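Local coordinates for conserved exported protein (Bacteroides fragilis, PDB 3CLW) that is of unknown function but has a TIM-barrel domain and may hydrolyse O-glycosidic bonds, at residues Arg340-His343 with Asn344-Leu348; Lys216-Glu220 with Ala221-Thr225. All coordinates share one frame; numbering follows the deposited sequence.

Interaction 1. Residues Arg340-His343 with Asn344-Leu348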
# COMPACT_ATOMS: atom_id res chain seq x y z
N ARG A 340 4.94 4.71 12.33
CA ARG A 340 5.11 6.17 12.28
C ARG A 340 4.83 6.72 10.88
O ARG A 340 4.17 7.76 10.73
CB ARG A 340 6.54 6.55 12.72
CG ARG A 340 6.84 8.05 12.55
CD ARG A 340 8.09 8.47 13.29
NE ARG A 340 9.28 7.96 12.63
CZ ARG A 340 10.51 8.31 12.98
NH1 ARG A 340 10.69 9.18 13.99
NH2 ARG A 340 11.55 7.82 12.33
N ILE A 341 5.32 6.02 9.85
CA ILE A 341 4.93 6.37 8.50
C ILE A 341 3.41 6.35 8.37
O ILE A 341 2.82 7.30 7.84
CB ILE A 341 5.53 5.45 7.43
CG1 ILE A 341 7.05 5.48 7.48
CG2 ILE A 341 5.06 5.90 6.04
CD1 ILE A 341 7.71 4.29 6.80
N ILE A 342 2.78 5.29 8.88
CA ILE A 342 1.34 5.16 8.75
C ILE A 342 0.61 6.35 9.40
O ILE A 342 -0.24 6.99 8.76
CB ILE A 342 0.78 3.81 9.28
CG1 ILE A 342 1.27 2.66 8.39
CG2 ILE A 342 -0.79 3.83 9.33
CD1 ILE A 342 0.99 1.23 8.94
N HIS A 343 0.96 6.63 10.66
CA HIS A 343 0.32 7.69 11.40
C HIS A 343 0.39 9.05 10.68
O HIS A 343 -0.59 9.77 10.58
CB HIS A 343 0.93 7.82 12.78
CG HIS A 343 0.48 9.05 13.50
ND1 HIS A 343 -0.66 9.09 14.27
CD2 HIS A 343 1.02 10.29 13.56
CE1 HIS A 343 -0.80 10.30 14.77
NE2 HIS A 343 0.20 11.04 14.35
N ASN A 344 1.58 9.39 10.19
CA ASN A 344 1.81 10.66 9.51
C ASN A 344 1.13 10.72 8.14
O ASN A 344 0.60 11.78 7.75
CB ASN A 344 3.31 10.95 9.44
CG ASN A 344 3.87 11.35 10.78
OD1 ASN A 344 3.74 12.50 11.19
ND2 ASN A 344 4.46 10.40 11.51
N ASP A 345 1.10 9.60 7.42
CA ASP A 345 0.30 9.54 6.20
C ASP A 345 -1.17 9.82 6.44
O ASP A 345 -1.79 10.60 5.70
CB ASP A 345 0.49 8.21 5.47
CG ASP A 345 1.77 8.19 4.65
OD1 ASP A 345 2.34 9.28 4.41
OD2 ASP A 345 2.21 7.11 4.24
N LEU A 346 -1.73 9.18 7.47
CA LEU A 346 -3.14 9.34 7.82
C LEU A 346 -3.47 10.72 8.40
O LEU A 346 -4.52 11.26 8.13
CB LEU A 346 -3.55 8.27 8.84
CG LEU A 346 -3.59 6.81 8.37
CD1 LEU A 346 -3.87 5.88 9.55
CD2 LEU A 346 -4.60 6.61 7.23
N THR A 347 -2.57 11.28 9.20
CA THR A 347 -2.87 12.50 9.93
C THR A 347 -2.30 13.77 9.31
O THR A 347 -2.83 14.82 9.52
CB THR A 347 -2.41 12.42 11.41
OG1 THR A 347 -0.99 12.24 11.43
CG2 THR A 347 -3.08 11.27 12.13
N LEU A 348 -1.19 13.67 8.58
CA LEU A 348 -0.59 14.82 7.95
C LEU A 348 -0.95 14.91 6.46
O LEU A 348 -1.38 15.95 6.00
CB LEU A 348 0.93 14.86 8.15
CG LEU A 348 1.43 14.90 9.59
CD1 LEU A 348 2.89 15.31 9.62
CD2 LEU A 348 0.60 15.82 10.46
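Arg340 and Asn344, and, three residues further on, His343 and Thr347, form local i to i+4 contacts along the last turns of helix 328-347, which leads from barrel strand 307-310 to strand 353-356. They illustrate how a helix can bind its own carbonyls twice over. Arg340 O accepts the backbone N-H of Asn344 (3.1 Å) and also the side-chain amide, Asn344 ND2, at 2.8 Å with a fairly straight N-H...O angle of 161°. The two donors come from opposite faces of the carbonyl plane, while the acceptor lies close to the plane of the amide. With chi1 at -73°, Asn344 CG sits beside its own backbone N, which turns the amide back toward the preceding turn; the bond then fixes which end of the amide faces Arg340.

His343 O is gripped in the same way, by the backbone N of Thr347 at 2.8 Å and by Thr347 OG1 at 2.6 Å, the hydroxyl approaching from above the carbonyl plane. The chi1 of 61° that sets this hydroxyl also lays the methyl over the imidazole: Thr347 CG2 is 3.9 Å from the centroid of the His343 ring, a CH-pi contact over its face. Along another side of the helix Ile342 CG2 meets Leu346 CD1 at 3.7 Å, their chains running side by side.

Beyond the helix, Arg340 forms a salt bridge with Glu321, and Asp345 one with Arg292 of helix 285-300. That helix also touches Asn344 through Leu288 and Val289, whereas Tyr399 of helix 391-400 packs on Ile342, His343 and Leu346, and strand 427-433 lies against His343, Asn344, Leu346 and Thr347.

Interaction 2. Residues Lys216-Glu220 with Ala221-Thr225; sequences KAISE and AQIDT
Ile218 reaches from the last turn of helix 204-221 to the chain that leaves it, meeting mostly backbone. Its CD1 lies 3.4 Å from Thr225 O and its CG2 branch 3.5 Å from Ile223 O, so two carbonyls of the departing chain abut one aliphatic side chain. The same CG2 comes to 4.2 Å from Ile223 CG1, an apolar contact between residues five apart. With CG1 of Ile218 beside the backbone N (chi1 -74°), CG2 touches both carbonyl oxygens and CD1 that of Thr225.

The turn that brings these groups together has the pattern of a Schellman motif, a common way of ending a helix, though both of its characteristic bonds are weak. Ala221 N still makes a regular helical bond to Ala217 O, at 3.0 Å. Gln222 then leaves the helix with positive phi (54°), unusual in that it is not a glycine, and the 6→1 and 5→2 bonds of the motif follow: Ile223 N to Ile218 O at 3.5 Å and Gln222 N to Ser219 O at 3.2 Å. Gln222 N also makes a weak bond to Ile218 O, at 2.8 Å. The Ile218-Ile223 contact is the hydrophobic pairing that often accompanies this cap. Beyond it, the chain bends again in an inverse gamma turn centred on Asp224 and reaches Thr225 just before strand 226-232. This helix-to-strand connection belongs to a beta-alpha-beta unit of the TIM barrel, between parallel neighbours 178-182 and 226-232.

Farther out, the Thr225 hydroxyl is hydrogen-bonded to Val178 O at the start of the neighbouring strand, and Ser219 OG to Asn269 ND2. Helix 157-173 packs against this region, with Val165 touching Ala217 and Ala221, and Gln169 touching Ile223.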
# COMPACT_ATOMS: atom_id res chain seq x y z
N LYS A 216 -11.73 5.84 -21.84
CA LYS A 216 -12.53 5.43 -22.99
C LYS A 216 -12.86 3.93 -22.96
O LYS A 216 -14.00 3.51 -23.19
CB LYS A 216 -11.77 5.81 -24.26
CG LYS A 216 -12.44 5.45 -25.57
CD LYS A 216 -11.45 5.80 -26.69
CE LYS A 216 -12.04 5.68 -28.10
NZ LYS A 216 -11.38 6.70 -29.03
N ALA A 217 -11.84 3.11 -22.71
CA ALA A 217 -12.00 1.66 -22.64
C ALA A 217 -12.97 1.22 -21.50
O ALA A 217 -13.80 0.32 -21.69
CB ALA A 217 -10.61 1.01 -22.49
N ILE A 218 -12.90 1.88 -20.35
CA ILE A 218 -13.80 1.54 -19.22
C ILE A 218 -15.26 1.87 -19.55
O ILE A 218 -16.18 1.16 -19.12
CB ILE A 218 -13.39 2.27 -17.91
CG1 ILE A 218 -12.12 1.64 -17.30
CG2 ILE A 218 -14.58 2.31 -16.86
CD1 ILE A 218 -11.45 2.51 -16.21
N SER A 219 -15.46 2.97 -20.31
CA SER A 219 -16.78 3.43 -20.70
C SER A 219 -17.38 2.46 -21.70
O SER A 219 -18.53 2.06 -21.55
CB SER A 219 -16.75 4.88 -21.24
OG SER A 219 -16.54 5.81 -20.19
N GLU A 220 -16.58 2.03 -22.68
CA GLU A 220 -17.03 1.01 -23.65
C GLU A 220 -17.38 -0.33 -22.98
O GLU A 220 -18.37 -0.96 -23.36
CB GLU A 220 -15.96 0.79 -24.74
CG GLU A 220 -16.01 1.84 -25.88
CD GLU A 220 -14.70 1.93 -26.73
OE1 GLU A 220 -14.39 3.05 -27.20
OE2 GLU A 220 -13.98 0.90 -26.91
N ALA A 221 -16.58 -0.74 -22.00
CA ALA A 221 -16.82 -1.99 -21.28
C ALA A 221 -17.97 -1.85 -20.28
O ALA A 221 -18.59 -2.83 -19.93
CB ALA A 221 -15.55 -2.43 -20.56
N GLN A 222 -18.22 -0.62 -19.81
CA GLN A 222 -19.18 -0.34 -18.74
C GLN A 222 -18.90 -1.16 -17.47
O GLN A 222 -19.80 -1.76 -16.89
CB GLN A 222 -20.63 -0.53 -19.21
CG GLN A 222 -21.02 0.29 -20.49
CD GLN A 222 -22.38 -0.15 -21.06
OE1 GLN A 222 -23.42 0.29 -20.59
NE2 GLN A 222 -22.36 -1.05 -22.04
N ILE A 223 -17.64 -1.21 -17.05
CA ILE A 223 -17.28 -1.83 -15.78
C ILE A 223 -17.16 -0.75 -14.71
O ILE A 223 -16.75 0.38 -14.99
CB ILE A 223 -15.97 -2.69 -15.85
CG1 ILE A 223 -14.76 -1.88 -16.36
CG2 ILE A 223 -16.20 -3.99 -16.68
CD1 ILE A 223 -13.43 -2.62 -16.21
N ASP A 224 -17.53 -1.11 -13.49
CA ASP A 224 -17.45 -0.23 -12.33
C ASP A 224 -16.02 -0.20 -11.78
O ASP A 224 -15.76 -0.71 -10.68
CB ASP A 224 -18.47 -0.71 -11.26
CG ASP A 224 -18.65 0.30 -10.13
OD1 ASP A 224 -18.19 1.47 -10.27
OD2 ASP A 224 -19.23 -0.07 -9.08
N THR A 225 -15.11 0.38 -12.56
CA THR A 225 -13.68 0.41 -12.23
C THR A 225 -13.09 1.80 -12.49
O THR A 225 -13.46 2.44 -13.45
CB THR A 225 -12.87 -0.64 -13.09
OG1 THR A 225 -13.41 -1.96 -12.90
CG2 THR A 225 -11.42 -0.64 -12.68

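How the interactions relate
From the N terminus the chain comes first to interaction 2, where helix 204-221 ends and the short loop toward strand 226-232 is drawn back on the helix by contacts between residues three to seven apart. It then passes through strands 270-276 and 307-310, and through helix 285-300 between them, before interaction 1, which lies within helix 328-347 and closes no loop beyond the helical turns. The two are in series, neither nested nor crossed, with centres about 34 Å apart and nearest atoms about 22 Å apart. Both belong to helices that lead into barrel strands, but interaction 2 ties the helix end to the loop that follows it, whereas interaction 1 faces the later strand 427-433.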